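Local coordinates for protein T cell receptor gamma chain (Monodelphis domestica, PDB 7L15) that forms the gamma half of a marsupial gamma-mu T cell receptor, pairing with the mu chain in what is probably an antigen-recognising receptor on T cells, at residues K122-P127 and H207-M212; P10-R15 and F152-V157; A172-I177 and Q186-T191. One frame throughout, in Å; residues are numbered along the deposited sequence.

Contact 1 of 3, residues K122-P127 and H207-M212; sequences KKPPKP and HEDLGM
D209 stands beside the proline-rich run K122-P125, its CG anti to the backbone N (chi1 -158°). Its CB faces the backbone of P124. From the branch point the two carboxylate oxygens part: OD2 meets the P124 ring, 3.0 Å from CD, while OD1 reaches K122 CB at 3.2 Å. P124 N has no hydrogen to offer OD2. K122 NZ, 4.5 Å from D209 OD1, is too far for a salt bridge, though the charges probably attract. K122 bends at chi3 and chi4 and crosses E208; K122 CD packs on E208 OE2, while the E208 carboxylate is hydrogen-bonded to S12 OG and T14 N.

H207 lays one ring face under P125, whose CD sits 4.0 Å from the ring centroid in a CH-pi contact; C-H groups next to the electron-withdrawing amide nitrogen suit the pi face. The imidazole accepts a nearly straight bond (174°) from D209 N to its ND1, and its NE2 bonds to P154 O, which fixes the ring's rotation and suggests a neutral tautomer protonated at NE2.

The contact joins the loop leading into strand 126-130 to the 3-10 turn 208-210 after strand 201-206, with P125 also resting on L149, F152 and Y205.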
# COMPACT_ATOMS: atom_id res chain seq x y z
N LYS B 122 20.04 4.84 -8.97
CA LYS B 122 19.37 4.00 -8.00
C LYS B 122 20.30 3.73 -6.83
O LYS B 122 21.52 3.64 -6.98
CB LYS B 122 18.94 2.67 -8.63
CG LYS B 122 18.05 2.82 -9.87
CD LYS B 122 17.45 1.48 -10.36
CE LYS B 122 18.50 0.44 -10.72
NZ LYS B 122 19.19 0.68 -12.02
N LYS B 123 19.72 3.64 -5.63
CA LYS B 123 20.50 3.43 -4.42
C LYS B 123 19.71 2.46 -3.55
O LYS B 123 18.51 2.68 -3.31
CB LYS B 123 20.77 4.73 -3.65
CG LYS B 123 21.36 5.84 -4.48
CD LYS B 123 22.10 6.87 -3.63
CE LYS B 123 21.18 7.55 -2.64
NZ LYS B 123 21.78 8.84 -2.25
N PRO B 124 20.35 1.41 -3.05
CA PRO B 124 19.62 0.38 -2.30
C PRO B 124 19.44 0.80 -0.85
O PRO B 124 20.26 1.56 -0.31
CB PRO B 124 20.53 -0.85 -2.41
CG PRO B 124 21.91 -0.26 -2.46
CD PRO B 124 21.79 1.10 -3.16
N PRO B 125 18.40 0.32 -0.18
CA PRO B 125 18.25 0.59 1.25
C PRO B 125 19.47 0.12 2.03
O PRO B 125 20.05 -0.94 1.76
CB PRO B 125 16.99 -0.20 1.63
CG PRO B 125 16.27 -0.43 0.33
CD PRO B 125 17.33 -0.56 -0.70
N LYS B 126 19.87 0.93 3.03
CA LYS B 126 20.83 0.52 4.04
C LYS B 126 20.08 0.21 5.34
O LYS B 126 19.62 1.14 6.03
CB LYS B 126 21.87 1.62 4.27
N PRO B 127 19.89 -1.06 5.70
CA PRO B 127 19.08 -1.38 6.88
C PRO B 127 19.84 -1.20 8.19
O PRO B 127 21.04 -1.44 8.27
CB PRO B 127 18.70 -2.85 6.66
CG PRO B 127 19.75 -3.38 5.79
CD PRO B 127 20.28 -2.26 4.95
N HIS B 207 13.23 -3.77 -3.32
CA HIS B 207 13.55 -2.45 -3.82
C HIS B 207 14.10 -2.60 -5.23
O HIS B 207 14.70 -3.63 -5.56
CB HIS B 207 14.57 -1.74 -2.93
CG HIS B 207 14.74 -0.30 -3.29
ND1 HIS B 207 15.65 0.13 -4.23
CD2 HIS B 207 14.08 0.80 -2.87
CE1 HIS B 207 15.56 1.44 -4.35
NE2 HIS B 207 14.62 1.87 -3.54
N GLU B 208 13.89 -1.56 -6.04
CA GLU B 208 14.26 -1.66 -7.45
C GLU B 208 15.77 -1.85 -7.62
O GLU B 208 16.20 -2.51 -8.57
CB GLU B 208 13.77 -0.42 -8.21
CG GLU B 208 14.07 -0.44 -9.71
CD GLU B 208 13.77 0.89 -10.42
OE1 GLU B 208 13.01 1.72 -9.86
OE2 GLU B 208 14.28 1.10 -11.54
N ASP B 209 16.58 -1.34 -6.70
CA ASP B 209 18.01 -1.52 -6.86
C ASP B 209 18.46 -2.93 -6.50
O ASP B 209 19.61 -3.27 -6.77
CB ASP B 209 18.79 -0.49 -6.03
CG ASP B 209 20.20 -0.28 -6.56
OD1 ASP B 209 20.34 -0.04 -7.77
OD2 ASP B 209 21.16 -0.35 -5.76
N LEU B 210 17.59 -3.73 -5.92
CA LEU B 210 17.83 -5.14 -5.67
C LEU B 210 17.32 -6.02 -6.79
O LEU B 210 17.45 -7.25 -6.71
CB LEU B 210 17.15 -5.56 -4.36
CG LEU B 210 17.51 -4.80 -3.09
CD1 LEU B 210 16.85 -5.47 -1.90
CD2 LEU B 210 19.01 -4.75 -2.90
N GLY B 211 16.73 -5.43 -7.83
CA GLY B 211 16.04 -6.23 -8.82
C GLY B 211 14.83 -6.91 -8.19
O GLY B 211 14.20 -6.38 -7.28
N MET B 212 14.55 -8.13 -8.66
CA MET B 212 13.33 -8.80 -8.24
C MET B 212 13.45 -9.50 -6.90
O MET B 212 12.46 -9.58 -6.16
CB MET B 212 12.89 -9.80 -9.31
CG MET B 212 12.35 -9.16 -10.57
SD MET B 212 12.03 -10.42 -11.82
CE MET B 212 11.20 -11.67 -10.83

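Contact 2 of 3, residues P10-R15 and F152-V157; sequences PISITR and FFPNVV
Strand 12-15 runs past the irregular loop 152-157 with no backbone pairing between them, the nearest CA atoms being those of S12 and V156, 6.8 Å apart. Because the strand turns alternate residues the same way, S12 and T14 both direct their CB toward the loop, and I11 just before it does likewise. I11 puts CG1 in the crowded position between N and carbonyl carbon (chi1 64°), and its extended tip passes V156 in the opposite direction: CD1 lies 3.8 Å from V156 CG1 and 3.6 Å from V157 CA. S12 and T14 are small enough for the P154 ring to come close, CG standing 3.6 Å from S12 OG and equally far from T14 OG1. A cis peptide bond precedes P154.

Here the V-set and C1-set immunoglobulin domains of the chain meet, strand 12-16 belonging to the former and the loop between strands 142-152 and 158-163 to the latter. The polar side of this interdomain seam is bridged by a water that donates to S12 OG at 2.9 Å and to V156 O at 2.6 Å. S12 OG is also hydrogen-bonded to E208, whose other carboxylate oxygen takes T14 N, so the strand is held through both side chain and backbone. I114 and R112 of the neighbouring strand 104-116 extend the surface on which P154 and V156 rest.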
# COMPACT_ATOMS: atom_id res chain seq x y z
N PRO B 10 10.01 -6.15 -10.81
CA PRO B 10 10.29 -5.43 -9.57
C PRO B 10 9.16 -4.47 -9.18
O PRO B 10 8.25 -4.26 -9.98
CB PRO B 10 11.59 -4.67 -9.88
CG PRO B 10 11.66 -4.63 -11.37
CD PRO B 10 11.03 -5.89 -11.84
N ILE B 11 9.21 -3.92 -7.97
CA ILE B 11 8.11 -3.08 -7.50
C ILE B 11 8.11 -1.72 -8.18
O ILE B 11 7.09 -1.02 -8.18
CB ILE B 11 8.17 -2.93 -5.97
CG1 ILE B 11 9.44 -2.20 -5.57
CG2 ILE B 11 8.19 -4.29 -5.34
CD1 ILE B 11 9.51 -1.91 -4.08
N SER B 12 9.23 -1.31 -8.78
CA SER B 12 9.26 -0.04 -9.50
C SER B 12 10.26 -0.15 -10.65
O SER B 12 11.14 -1.01 -10.66
CB SER B 12 9.62 1.12 -8.58
OG SER B 12 10.94 0.97 -8.07
N ILE B 13 10.08 0.74 -11.62
CA ILE B 13 10.99 0.91 -12.75
C ILE B 13 11.19 2.41 -12.94
O ILE B 13 10.21 3.14 -13.14
CB ILE B 13 10.43 0.26 -14.04
CG1 ILE B 13 10.11 -1.21 -13.81
CG2 ILE B 13 11.42 0.41 -15.20
CD1 ILE B 13 9.56 -1.92 -15.03
N THR B 14 12.43 2.87 -12.86
CA THR B 14 12.76 4.28 -13.03
C THR B 14 13.46 4.48 -14.36
O THR B 14 14.34 3.70 -14.74
CB THR B 14 13.65 4.80 -11.89
OG1 THR B 14 13.03 4.54 -10.64
CG2 THR B 14 13.86 6.30 -12.02
N ARG B 15 13.05 5.51 -15.09
CA ARG B 15 13.59 5.74 -16.42
C ARG B 15 13.69 7.23 -16.67
O ARG B 15 13.02 8.04 -16.01
CB ARG B 15 12.70 5.10 -17.50
CG ARG B 15 12.64 3.59 -17.45
CD ARG B 15 13.93 2.97 -18.00
NE ARG B 15 13.86 1.51 -18.00
CZ ARG B 15 14.39 0.74 -17.06
NH1 ARG B 15 15.05 1.29 -16.05
NH2 ARG B 15 14.27 -0.58 -17.13
N PHE B 152 17.73 5.27 0.27
CA PHE B 152 17.42 4.57 -0.97
C PHE B 152 16.79 5.53 -1.98
O PHE B 152 16.34 6.63 -1.64
CB PHE B 152 16.53 3.32 -0.75
CG PHE B 152 15.24 3.56 0.02
CD1 PHE B 152 14.10 4.01 -0.62
CD2 PHE B 152 15.16 3.27 1.37
CE1 PHE B 152 12.91 4.20 0.08
CE2 PHE B 152 13.97 3.45 2.09
CZ PHE B 152 12.85 3.93 1.45
N PHE B 153 16.82 5.11 -3.25
CA PHE B 153 16.20 5.81 -4.35
C PHE B 153 15.89 4.76 -5.41
O PHE B 153 16.77 3.96 -5.74
CB PHE B 153 17.08 6.91 -4.95
CG PHE B 153 16.40 7.69 -6.02
CD1 PHE B 153 16.35 7.21 -7.32
CD2 PHE B 153 15.79 8.89 -5.73
CE1 PHE B 153 15.69 7.93 -8.30
CE2 PHE B 153 15.14 9.61 -6.70
CZ PHE B 153 15.09 9.13 -7.98
N PRO B 154 14.67 4.74 -5.98
CA PRO B 154 13.56 5.69 -5.77
C PRO B 154 12.82 5.52 -4.43
O PRO B 154 13.18 4.63 -3.66
CB PRO B 154 12.63 5.36 -6.94
CG PRO B 154 12.80 3.88 -7.12
CD PRO B 154 14.27 3.60 -6.82
N ASN B 155 11.81 6.36 -4.19
CA ASN B 155 11.01 6.35 -2.95
C ASN B 155 9.94 5.26 -2.93
O ASN B 155 8.80 5.53 -2.54
CB ASN B 155 10.39 7.73 -2.75
CG ASN B 155 9.43 8.12 -3.87
OD1 ASN B 155 9.52 7.62 -4.99
ND2 ASN B 155 8.50 9.04 -3.57
N VAL B 156 10.27 4.05 -3.36
CA VAL B 156 9.34 2.93 -3.38
C VAL B 156 10.04 1.76 -2.72
O VAL B 156 11.18 1.43 -3.07
CB VAL B 156 8.92 2.56 -4.82
CG1 VAL B 156 7.94 1.42 -4.81
CG2 VAL B 156 8.32 3.76 -5.55
N VAL B 157 9.37 1.12 -1.76
CA VAL B 157 9.96 0.01 -1.04
C VAL B 157 8.83 -0.79 -0.41
O VAL B 157 7.75 -0.25 -0.14
CB VAL B 157 10.99 0.51 0.02
CG1 VAL B 157 10.26 1.19 1.17
CG2 VAL B 157 11.90 -0.63 0.52
O HOH W 1 11.99 0.71 -5.40

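Contact 3 of 3, residues A172-I177 and Q186-T191; sequences AQFGPI and QVSWLT
One face of the W189 indole carries Q173 CB, 3.7 Å from the centroid of the six-membered ring and 22° off its normal, a CH-pi contact that suits an aliphatic stem with a polar end. Q173 then bends at chi2, and its amide plane stands 79° from the ring. W189 CG takes the crowded position between N and carbonyl carbon (chi1 64°), swinging the indole over the partner strand; its NE1 bonds to S188 OG of the mu chain. The F174 ring lies on the other side of the sheet, its CD2 3.6 Å from CB of S188 in its own chain.

Between these two faces Q173 and W189 form an antiparallel hydrogen-bonded pair, each N giving to the other's O at 2.9 Å, and G175 N gives to V187 O. Beyond the last backbone bond, Q186 NE2 replaces a backbone donor, giving to G175 O at 2.8 Å. One water takes V187 N-H and gives to P176 O; another takes T191 N-H and gives to Q173 OE1, a side-chain atom.

This hairpin edges a four-stranded immunoglobulin sheet: strand 183-193 bonds to strand 142-152, strand 173-180 is outermost within the chain, and the W189 side packs against the mu chain.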
# COMPACT_ATOMS: atom_id res chain seq x y z
N ALA B 172 2.73 -5.50 11.48
CA ALA B 172 3.75 -4.51 11.83
C ALA B 172 3.23 -3.10 11.57
O ALA B 172 2.28 -2.89 10.82
CB ALA B 172 5.03 -4.76 11.03
N GLN B 173 3.87 -2.12 12.20
CA GLN B 173 3.58 -0.72 11.91
C GLN B 173 4.60 -0.20 10.91
O GLN B 173 5.79 -0.51 11.02
CB GLN B 173 3.65 0.14 13.18
CG GLN B 173 2.42 0.13 14.04
CD GLN B 173 2.29 -1.16 14.80
OE1 GLN B 173 3.03 -1.41 15.75
NE2 GLN B 173 1.33 -1.99 14.40
N PHE B 174 4.16 0.62 9.97
CA PHE B 174 5.04 1.18 8.95
C PHE B 174 4.93 2.69 8.96
O PHE B 174 3.83 3.23 8.90
CB PHE B 174 4.68 0.65 7.55
CG PHE B 174 4.59 -0.84 7.49
CD1 PHE B 174 3.42 -1.49 7.84
CD2 PHE B 174 5.69 -1.60 7.14
CE1 PHE B 174 3.33 -2.88 7.81
CE2 PHE B 174 5.62 -2.99 7.11
CZ PHE B 174 4.43 -3.63 7.44
N GLY B 175 6.06 3.36 9.04
CA GLY B 175 6.06 4.80 8.88
C GLY B 175 6.00 5.21 7.43
O GLY B 175 6.12 4.40 6.51
N PRO B 176 5.81 6.50 7.19
CA PRO B 176 5.77 7.00 5.82
C PRO B 176 7.16 6.92 5.21
O PRO B 176 8.17 6.83 5.90
CB PRO B 176 5.33 8.46 5.99
CG PRO B 176 6.02 8.87 7.29
CD PRO B 176 5.96 7.60 8.17
N ILE B 177 7.21 6.96 3.88
CA ILE B 177 8.49 7.10 3.20
C ILE B 177 8.85 8.58 3.20
O ILE B 177 8.12 9.40 2.66
CB ILE B 177 8.43 6.53 1.78
CG1 ILE B 177 8.09 5.04 1.85
CG2 ILE B 177 9.75 6.77 1.07
CD1 ILE B 177 8.11 4.30 0.53
N GLN B 186 12.64 4.82 5.36
CA GLN B 186 11.39 4.37 5.97
C GLN B 186 11.72 3.47 7.14
O GLN B 186 12.60 2.62 7.04
CB GLN B 186 10.50 3.60 4.99
CG GLN B 186 9.19 3.19 5.60
CD GLN B 186 8.35 2.33 4.69
OE1 GLN B 186 8.82 1.33 4.15
NE2 GLN B 186 7.08 2.70 4.51
N VAL B 187 11.00 3.65 8.25
CA VAL B 187 11.15 2.78 9.41
C VAL B 187 9.90 1.92 9.53
O VAL B 187 8.79 2.39 9.27
CB VAL B 187 11.42 3.59 10.69
CG1 VAL B 187 10.22 4.34 11.11
CG2 VAL B 187 11.86 2.69 11.80
N SER B 188 10.07 0.65 9.88
CA SER B 188 8.94 -0.16 10.32
C SER B 188 9.30 -0.84 11.62
O SER B 188 10.47 -0.99 11.97
CB SER B 188 8.54 -1.21 9.29
OG SER B 188 9.44 -2.29 9.33
N TRP B 189 8.27 -1.28 12.34
CA TRP B 189 8.56 -1.87 13.64
C TRP B 189 7.48 -2.87 14.03
O TRP B 189 6.32 -2.76 13.61
CB TRP B 189 8.73 -0.79 14.71
CG TRP B 189 7.54 0.08 15.04
CD1 TRP B 189 6.70 -0.05 16.12
CD2 TRP B 189 7.10 1.26 14.34
NE1 TRP B 189 5.77 0.96 16.12
CE2 TRP B 189 5.99 1.78 15.04
CE3 TRP B 189 7.53 1.92 13.18
CZ2 TRP B 189 5.30 2.93 14.63
CZ3 TRP B 189 6.85 3.06 12.77
CH2 TRP B 189 5.75 3.56 13.50
N LEU B 190 7.87 -3.84 14.84
CA LEU B 190 7.01 -4.97 15.17
C LEU B 190 7.03 -5.18 16.68
O LEU B 190 8.07 -5.54 17.25
CB LEU B 190 7.45 -6.23 14.43
CG LEU B 190 6.77 -7.55 14.80
CD1 LEU B 190 5.38 -7.62 14.20
CD2 LEU B 190 7.62 -8.75 14.37
N THR B 191 5.90 -4.93 17.32
CA THR B 191 5.71 -5.15 18.74
C THR B 191 5.03 -6.49 18.95
O THR B 191 3.96 -6.73 18.38
CB THR B 191 4.88 -4.01 19.33
OG1 THR B 191 5.54 -2.76 19.03
CG2 THR B 191 4.71 -4.18 20.82
O HOH W 2 3.43 -4.41 15.69
O HOH W 3 9.21 5.97 8.41

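How the contacts relate
Contact 1 backs directly onto the interdomain contact 2, their centres 8 Å apart and their segments alternating along the chain. The E208 carboxylate of contact 1 bridges the two, and the H207 ring packs against the same loop, its CD2 3.0 Å from V156 O. Contact 3, centred about 18 Å from each of the others, belongs to the constant domain alone. It touches contact 2 by packing, with V157 CG1 3.8 Å from I177 CD1, but stays about 7 Å from contact 1 at the nearest atoms, although both reach the same sheet. The three thus lead from the domain seam to the mu-chain interface; a bound NAG lies about 14 Å from the L190 side chain of contact 3.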